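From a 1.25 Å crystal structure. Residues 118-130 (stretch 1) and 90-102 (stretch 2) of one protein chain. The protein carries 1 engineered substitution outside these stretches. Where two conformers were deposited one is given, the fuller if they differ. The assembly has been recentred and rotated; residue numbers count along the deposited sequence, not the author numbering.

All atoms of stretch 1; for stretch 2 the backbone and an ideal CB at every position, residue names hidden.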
# COMPACT_ATOMS: atom_id res chain seq x y z
N PRO A 118 15.05 4.86 8.74
CA PRO A 118 16.00 5.40 9.71
C PRO A 118 15.92 4.66 11.02
O PRO A 118 14.88 4.14 11.42
CB PRO A 118 15.56 6.85 9.87
CG PRO A 118 14.11 6.84 9.53
CD PRO A 118 13.91 5.77 8.51
N LEU A 119 17.06 4.62 11.71
CA LEU A 119 17.22 3.80 12.90
C LEU A 119 16.79 4.55 14.15
O LEU A 119 17.06 5.75 14.30
CB LEU A 119 18.68 3.38 13.02
CG LEU A 119 19.32 2.71 11.80
CD1 LEU A 119 20.78 2.38 12.05
CD2 LEU A 119 18.54 1.47 11.43
N ALA A 120 16.22 3.82 15.10
CA ALA A 120 15.88 4.37 16.41
C ALA A 120 15.90 3.27 17.45
O ALA A 120 15.76 2.08 17.13
CB ALA A 120 14.51 5.04 16.43
N GLN A 121 16.02 3.68 18.71
CA GLN A 121 15.90 2.79 19.86
C GLN A 121 14.53 2.95 20.47
O GLN A 121 13.92 4.02 20.42
CB GLN A 121 16.94 3.12 20.91
CG GLN A 121 18.36 2.74 20.48
CD GLN A 121 19.42 3.06 21.53
OE1 GLN A 121 19.33 4.06 22.23
NE2 GLN A 121 20.43 2.20 21.63
N LEU A 122 14.00 1.84 21.00
CA LEU A 122 12.64 1.76 21.52
C LEU A 122 12.71 1.31 22.97
O LEU A 122 13.49 0.43 23.31
CB LEU A 122 11.86 0.74 20.73
CG LEU A 122 10.40 0.56 21.12
CD1 LEU A 122 9.58 1.85 20.92
CD2 LEU A 122 9.82 -0.56 20.33
N THR A 123 11.91 1.94 23.82
CA THR A 123 11.67 1.47 25.18
C THR A 123 10.20 1.14 25.30
O THR A 123 9.36 1.93 24.87
CB THR A 123 12.03 2.53 26.19
OG1 THR A 123 13.43 2.78 26.09
CG2 THR A 123 11.75 2.08 27.60
N SER A 124 9.90 -0.01 25.90
CA SER A 124 8.54 -0.47 26.13
C SER A 124 8.23 -0.34 27.60
O SER A 124 9.02 -0.79 28.44
CB SER A 124 8.35 -1.93 25.73
OG SER A 124 8.60 -2.12 24.34
N VAL A 125 7.10 0.27 27.92
CA VAL A 125 6.66 0.38 29.30
C VAL A 125 5.17 0.09 29.36
O VAL A 125 4.42 0.39 28.42
CB VAL A 125 6.98 1.76 29.89
CG1 VAL A 125 8.49 1.92 30.08
CG2 VAL A 125 6.40 2.83 29.03
N ARG A 126 4.73 -0.46 30.49
CA ARG A 126 3.35 -0.90 30.63
C ARG A 126 2.40 0.28 30.61
O ARG A 126 1.37 0.26 29.92
CB ARG A 126 3.21 -1.73 31.90
CG ARG A 126 4.13 -2.96 31.91
CD ARG A 126 4.19 -3.68 33.25
NE ARG A 126 5.17 -3.10 34.16
CZ ARG A 126 4.90 -2.30 35.19
NH1 ARG A 126 3.65 -1.98 35.49
NH2 ARG A 126 5.89 -1.85 35.93
N SER A 127 2.72 1.32 31.31
CA SER A 127 1.92 2.52 31.36
C SER A 127 2.48 3.55 30.38
O SER A 127 3.69 3.74 30.32
CB SER A 127 1.95 3.12 32.77
OG SER A 127 1.42 2.20 33.70
N PRO A 128 1.64 4.24 29.61
CA PRO A 128 2.19 5.20 28.64
C PRO A 128 2.87 6.35 29.36
O PRO A 128 2.40 6.84 30.39
CB PRO A 128 0.95 5.68 27.86
CG PRO A 128 -0.16 4.75 28.26
CD PRO A 128 0.17 4.27 29.62
N TYR A 129 4.01 6.75 28.80
CA TYR A 129 4.78 7.87 29.32
C TYR A 129 4.06 9.17 29.00
O TYR A 129 3.89 9.52 27.83
CB TYR A 129 6.17 7.88 28.70
CG TYR A 129 7.25 7.28 29.56
CD1 TYR A 129 7.79 7.98 30.61
CD2 TYR A 129 7.75 6.02 29.30
CE1 TYR A 129 8.79 7.44 31.40
CE2 TYR A 129 8.73 5.47 30.07
CZ TYR A 129 9.25 6.18 31.12
OH TYR A 129 10.25 5.61 31.89
N ARG A 130 3.64 9.86 30.04
CA ARG A 130 3.27 11.27 29.96
C ARG A 130 4.21 12.10 30.82
O ARG A 130 3.88 13.21 31.21
CB ARG A 130 1.81 11.44 30.38
CG ARG A 130 0.84 10.68 29.50
CD ARG A 130 -0.60 10.91 29.90
NE ARG A 130 -1.53 10.21 29.02
CZ ARG A 130 -2.85 10.21 29.18
NH1 ARG A 130 -3.40 10.87 30.18
NH2 ARG A 130 -3.61 9.53 28.32
N UNK A 90 8.46 7.49 10.34
CA UNK A 90 8.56 6.05 10.49
C UNK A 90 10.01 5.65 10.69
O UNK A 90 10.87 6.06 9.91
CB UNK A 90 7.97 5.33 9.28
N UNK A 91 10.26 4.87 11.72
CA UNK A 91 11.59 4.37 12.05
C UNK A 91 11.55 2.85 12.07
O UNK A 91 10.51 2.24 12.28
CB UNK A 91 12.07 4.92 13.39
N UNK A 92 12.73 2.28 11.87
CA UNK A 92 12.97 0.89 12.22
C UNK A 92 13.80 0.83 13.49
O UNK A 92 14.60 1.72 13.76
CB UNK A 92 13.67 0.15 11.08
N UNK A 93 13.58 -0.19 14.29
CA UNK A 93 14.18 -0.30 15.62
C UNK A 93 15.42 -1.18 15.61
O UNK A 93 15.44 -2.26 15.00
CB UNK A 93 13.16 -0.86 16.62
N UNK A 94 16.47 -0.72 16.29
CA UNK A 94 17.69 -1.51 16.42
C UNK A 94 17.68 -2.36 17.67
O UNK A 94 18.14 -3.50 17.64
CB UNK A 94 18.92 -0.60 16.43
N UNK A 95 17.22 -1.81 18.78
CA UNK A 95 17.06 -2.57 20.01
C UNK A 95 15.86 -2.03 20.76
O UNK A 95 15.49 -0.87 20.62
CB UNK A 95 18.32 -2.50 20.87
N UNK A 96 15.25 -2.92 21.53
CA UNK A 96 14.11 -2.58 22.35
C UNK A 96 14.41 -2.97 23.79
O UNK A 96 14.93 -4.07 24.06
CB UNK A 96 12.84 -3.27 21.84
N UNK A 97 14.12 -2.07 24.71
CA UNK A 97 14.32 -2.27 26.14
C UNK A 97 12.96 -2.29 26.81
O UNK A 97 12.15 -1.39 26.57
CB UNK A 97 15.21 -1.18 26.74
N UNK A 98 12.71 -3.27 27.67
CA UNK A 98 11.61 -3.17 28.62
C UNK A 98 12.15 -2.48 29.86
O UNK A 98 13.23 -2.84 30.36
CB UNK A 98 11.02 -4.54 28.95
N UNK A 99 11.41 -1.52 30.37
CA UNK A 99 11.81 -0.81 31.57
C UNK A 99 10.69 -0.93 32.60
O UNK A 99 9.52 -0.68 32.28
CB UNK A 99 12.13 0.66 31.26
N UNK A 100 11.07 -1.28 33.84
CA UNK A 100 10.19 -1.33 35.01
C UNK A 100 10.48 -0.11 35.88
O UNK A 100 11.49 -0.09 36.59
CB UNK A 100 10.39 -2.63 35.80
N UNK A 101 9.64 0.92 35.87
CA UNK A 101 10.02 2.16 36.56
C UNK A 101 10.17 2.01 38.06
O UNK A 101 10.98 2.74 38.67
CB UNK A 101 8.98 3.25 36.27
N UNK A 102 9.41 1.13 38.71
CA UNK A 102 9.49 1.05 40.16
C UNK A 102 10.80 0.47 40.67
O UNK A 102 11.13 0.65 41.84
CB UNK A 102 8.33 0.21 40.69

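Stretch 2 pairs with the strand of stretch 1 in parallel register, turning a corner at 94, and its backbone settles much before any side chain is considered. At position 90 the ideal CB has nothing of stretch 1 within 5.5 Å, so many residues would fit. It is Thr 90, whose carbonyl O lies 3.4 Å from Pro 118 CG.

Position 91 has extended angles and a CB pointing sideways, 3.9 Å from Ala 120 CB. An apolar group would suit the neighbouring Ala 120 methyl and Pro 118 ring. Tyr 91 brings its ring close to both: CD2 is 3.7 Å from Ala 120 CB and 3.9 Å from Pro 118 CG.

At 92 the backbone does the pairing, N donating to Pro 118 O (2.9 Å) and O accepting from Ala 120 N (3.0 Å). The CB shares a face with Leu 119, whose CD2 lies 5.1 Å away, so a small methyl-bearing or beta-branched residue would suit. Thr 92 brings CG2 to 3.7 Å from Leu 119 CD2.

Position 93 turns its CB to the face of Ala 120 and Leu 122, an apolar setting that favours Val, Ile or Leu. In Ile 93, CG2 meets Leu 122 CB at 3.7 Å and CD1 reaches to 4.2 Å from Ala 120 CB.

At 94 phi/psi of -93/-42° breaks the extended run, and the register slips by one residue in a beta bulge. The CB points toward stretch 1, near Leu 119 and Gln 121, so a short residue with both methyl and hydroxyl would serve well. Thr 94 sets CG2 3.8 Å from Leu 119 CB, OG1 is hydrogen-bonded to a water that accepts from Gln 121 NE2, and the backbone N donates to Ala 120 O (3.0 Å).

The ideal CB at 95 points sideways and lies 5.2 Å from Gln 121 NE2; a small polar residue could share water with that amide. Ser 95 does so: the same water donates to its OG. Its backbone O accepts from Leu 122 N (3.1 Å).

At 96 the CB joins the face of Leu 122 and Ser 124, and a beta-branched apolar residue fits. Val 96 CG2 lies 3.7 Å from Leu 122 CD2 and 3.6 Å from Ser 124 OG.

Position 97 lies beside Thr 123, where a long chain could run past the hydroxyl. Lys 97 CE comes to 3.3 Å from Thr 123 OG1. Its backbone N donates to Leu 122 O (2.9 Å) and its O accepts from Ser 124 N (2.7 Å).

At 98 the ideal CB, on the face of Ser 124, is 4.3 Å from Ser 124 O; a longer polar chain could approach Arg 126. Glu 98 makes no direct salt bridge; a water donates to OE2 and accepts from Arg 126 NE. OE2 and Ser 124 O, 3.2 Å apart, are both acceptors and form no hydrogen bond.

The CB at 99 lies near both Thr 123 CG2 (3.9 Å) and Val 125 CG1 (4.0 Å), favouring an aliphatic residue. Leu 99 also places CD2 3.4 Å from Tyr 129 OH.

The ideal CB at 100 is 4.6 Å from Arg 126 NH2, so a compact residue suits. Thr 100 sets CG2 at the guanidinium edge, 3.9 Å from Arg 126 NH2, and OG1 shares a water with Arg 126 NE. At 101 the CB points toward stretch 1, 5.1 Å from Tyr 129 OH, and again a compact residue suits; Pro 101 CD is 4.0 Å from Arg 126 NH2. Stretch 1 sets no clear demand on the side chain at 102; Thr 102 N donates to a water that also accepts a weak hydrogen bond from Arg 126 NH2.

Stretch 2, residues 90-102: TYTITSVKELTPT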
# COMPACT_ATOMS: atom_id res chain seq x y z
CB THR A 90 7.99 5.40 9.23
OG1 THR A 90 6.72 5.99 8.95
CG2 THR A 90 7.90 3.90 9.43
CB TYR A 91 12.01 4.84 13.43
CG TYR A 91 12.22 6.31 13.54
CD1 TYR A 91 11.19 7.17 13.87
CD2 TYR A 91 13.49 6.86 13.36
CE1 TYR A 91 11.40 8.52 14.01
CE2 TYR A 91 13.71 8.22 13.50
CZ TYR A 91 12.66 9.05 13.82
OH TYR A 91 12.82 10.42 13.97
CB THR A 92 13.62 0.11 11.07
OG1 THR A 92 13.61 -1.29 11.41
CG2 THR A 92 15.00 0.59 10.73
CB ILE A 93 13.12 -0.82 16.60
CG1 ILE A 93 11.89 0.07 16.57
CG2 ILE A 93 13.71 -0.97 17.99
CD1 ILE A 93 12.16 1.57 16.83
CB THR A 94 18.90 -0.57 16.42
OG1 THR A 94 18.75 0.41 17.46
CG2 THR A 94 18.99 0.16 15.08
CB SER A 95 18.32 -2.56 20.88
OG SER A 95 18.46 -1.31 21.50
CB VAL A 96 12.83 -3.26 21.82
CG1 VAL A 96 12.98 -4.77 21.74
CG2 VAL A 96 11.64 -2.84 22.64
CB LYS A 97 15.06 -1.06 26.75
CG LYS A 97 16.51 -0.85 26.37
CD LYS A 97 17.11 0.29 27.21
CE LYS A 97 16.39 1.62 26.99
NZ LYS A 97 16.97 2.76 27.76
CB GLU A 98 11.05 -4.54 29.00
CG GLU A 98 9.84 -4.50 29.96
CD GLU A 98 8.53 -4.09 29.28
OE1 GLU A 98 8.31 -4.47 28.11
OE2 GLU A 98 7.71 -3.38 29.90
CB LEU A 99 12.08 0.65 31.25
CG LEU A 99 12.38 1.57 32.42
CD1 LEU A 99 13.66 1.19 33.12
CD2 LEU A 99 12.47 3.02 31.93
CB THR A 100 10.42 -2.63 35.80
OG1 THR A 100 10.09 -3.73 34.95
CG2 THR A 100 9.54 -2.66 37.05
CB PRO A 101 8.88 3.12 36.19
CG PRO A 101 8.37 2.62 34.88
CD PRO A 101 8.47 1.12 35.00
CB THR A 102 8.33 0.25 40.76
OG1 THR A 102 8.25 -1.05 40.14
CG2 THR A 102 6.99 0.98 40.61
O HOH W 1 20.24 -0.20 19.76
O HOH W 2 16.46 0.52 23.25
O HOH W 3 7.85 -3.66 33.17
O HOH W 4 6.85 -0.76 32.63
O HOH W 5 7.01 -0.47 37.73
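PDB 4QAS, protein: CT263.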